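Long-range contact in ABC-type amino acid transport system, periplasmic component (Caldanaerobacter subterraneus subsp. tengcongensis MB4, PDB 4YMX), which serves as the substrate-binding protein of an amino acid ABC transporter and holds arginine in its ligand pocket: residues V132-P137 against D206-Y211. Numbering follows the deposited sequence.
Sequences VKNDSP and DMKILY
Antiparallel pairing of Val132 and Lys133 with Lys208 and Met207 joins the end of strand 128-133 to the outermost strand, 207-210, of the mixed five-stranded sheet in one lobe of this two-lobed periplasmic binding protein. It illustrates how an edge strand is held where its neighbour runs out into a turn. Val132 and Lys208 form a hydrogen-bonded pair, with Val132 N to Lys208 O at 3.1 Å and Lys208 N to Val132 O at 2.9 Å, both nearly straight. Two residues further along, past the non-hydrogen-bonded pair Lys133-Met207, Asn134 N reaches Asp206 O at 2.9 Å, the donor tilted 35° from the carbonyl plane, within the type I turn Lys133-Ser136. On the face shared by Val132, Lys208 and Leu210, Val132 CG2 lies 3.7 Å from Lys208 CE and also meets Leu210 CD1. The Met207 side chain diverges from that of Lys133 and packs against Phe179 and Leu182 of helix 175-183. With CG between the backbone N and the carbonyl carbon (chi1 65°) and the chain extended beyond it, Lys208 runs past Val132 CG2 to bring NZ near the turn. There NZ makes a weak 3.4 Å bond to Asn134 O, and one water bridges the same two atoms; a second water, 2.9 Å from Lys208 NZ, donates to Ser136 O. An alanine here would probably cost the carbonyls of Asn134 and Ser136 this link to strand 207-210 and strip part of the cover from Val132 CG2. Asn134 OD1 rests 3.4 Å from Lys208 CB.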
# COMPACT_ATOMS: atom_id res chain seq x y z
N VAL A 132 -17.23 -1.36 5.09
CA VAL A 132 -18.41 -0.66 5.62
C VAL A 132 -18.62 -1.08 7.07
O VAL A 132 -18.00 -2.04 7.53
CB VAL A 132 -19.69 -0.98 4.80
CG1 VAL A 132 -19.55 -0.51 3.36
CG2 VAL A 132 -20.02 -2.47 4.87
N LYS A 133 -19.49 -0.38 7.79
CA LYS A 133 -19.88 -0.84 9.12
C LYS A 133 -20.75 -2.08 9.02
O LYS A 133 -21.40 -2.31 7.98
CB LYS A 133 -20.65 0.25 9.87
CG LYS A 133 -19.84 1.48 10.22
CD LYS A 133 -18.86 1.19 11.33
CE LYS A 133 -18.61 2.40 12.21
NZ LYS A 133 -19.76 2.74 13.09
N ASN A 134 -20.79 -2.87 10.09
CA ASN A 134 -21.57 -4.10 10.09
C ASN A 134 -23.05 -3.89 9.78
O ASN A 134 -23.68 -4.74 9.14
CB ASN A 134 -21.41 -4.85 11.42
CG ASN A 134 -20.07 -5.55 11.52
OD1 ASN A 134 -19.42 -5.82 10.51
ND2 ASN A 134 -19.65 -5.85 12.74
N ASP A 135 -23.60 -2.75 10.19
CA ASP A 135 -25.01 -2.46 9.97
C ASP A 135 -25.25 -1.54 8.79
O ASP A 135 -26.29 -0.88 8.70
CB ASP A 135 -25.67 -1.89 11.23
CG ASP A 135 -25.14 -0.51 11.60
OD1 ASP A 135 -24.08 -0.10 11.08
OD2 ASP A 135 -25.79 0.17 12.42
N SER A 136 -24.30 -1.49 7.87
CA SER A 136 -24.41 -0.62 6.71
C SER A 136 -25.56 -1.05 5.80
O SER A 136 -25.79 -2.25 5.62
CB SER A 136 -23.12 -0.68 5.91
OG SER A 136 -23.23 0.02 4.68
N PRO A 137 -26.24 -0.09 5.18
CA PRO A 137 -27.24 -0.41 4.16
C PRO A 137 -26.62 -0.79 2.81
O PRO A 137 -27.34 -1.16 1.88
CB PRO A 137 -28.03 0.89 4.03
CG PRO A 137 -27.02 1.96 4.35
CD PRO A 137 -26.14 1.37 5.43
N ASP A 206 -16.31 -3.57 14.46
CA ASP A 206 -17.65 -3.28 13.95
C ASP A 206 -17.65 -2.98 12.45
O ASP A 206 -18.62 -2.42 11.93
CB ASP A 206 -18.28 -2.16 14.77
CG ASP A 206 -18.65 -2.60 16.16
OD1 ASP A 206 -19.23 -3.71 16.29
OD2 ASP A 206 -18.35 -1.87 17.12
N MET A 207 -16.58 -3.36 11.77
CA MET A 207 -16.52 -3.21 10.32
C MET A 207 -16.42 -4.56 9.61
O MET A 207 -16.00 -5.56 10.19
CB MET A 207 -15.32 -2.34 9.93
CG MET A 207 -15.43 -0.90 10.40
SD MET A 207 -13.93 0.01 10.02
CE MET A 207 -14.25 1.58 10.82
N LYS A 208 -16.81 -4.57 8.34
CA LYS A 208 -16.73 -5.76 7.50
C LYS A 208 -16.25 -5.41 6.11
O LYS A 208 -16.38 -4.27 5.65
CB LYS A 208 -18.08 -6.49 7.44
CG LYS A 208 -19.17 -5.69 6.76
CD LYS A 208 -20.50 -6.42 6.80
CE LYS A 208 -21.57 -5.53 6.21
NZ LYS A 208 -22.89 -6.23 6.23
N ILE A 209 -15.70 -6.41 5.42
CA ILE A 209 -15.23 -6.25 4.06
C ILE A 209 -16.30 -6.76 3.11
O ILE A 209 -16.85 -7.85 3.31
CB ILE A 209 -13.94 -7.06 3.86
CG1 ILE A 209 -12.84 -6.50 4.76
CG2 ILE A 209 -13.51 -7.03 2.40
CD1 ILE A 209 -11.57 -7.34 4.81
N LEU A 210 -16.60 -5.97 2.09
CA LEU A 210 -17.43 -6.42 0.98
C LEU A 210 -16.55 -6.65 -0.24
O LEU A 210 -15.86 -5.73 -0.72
CB LEU A 210 -18.54 -5.41 0.67
CG LEU A 210 -19.47 -5.13 1.84
CD1 LEU A 210 -20.52 -4.09 1.48
CD2 LEU A 210 -20.13 -6.41 2.33
N TYR A 211 -16.55 -7.89 -0.72
CA TYR A 211 -15.80 -8.27 -1.92
C TYR A 211 -16.66 -8.02 -3.15
O TYR A 211 -17.45 -8.87 -3.55
CB TYR A 211 -15.37 -9.74 -1.83
CG TYR A 211 -14.35 -9.95 -0.73
CD1 TYR A 211 -13.00 -9.77 -0.97
CD2 TYR A 211 -14.75 -10.28 0.56
CE1 TYR A 211 -12.06 -9.93 0.03
CE2 TYR A 211 -13.81 -10.43 1.58
CZ TYR A 211 -12.47 -10.26 1.30
OH TYR A 211 -11.55 -10.41 2.31
O HOH W 1 -22.94 -7.45 8.96
O HOH W 2 -24.36 -4.31 4.68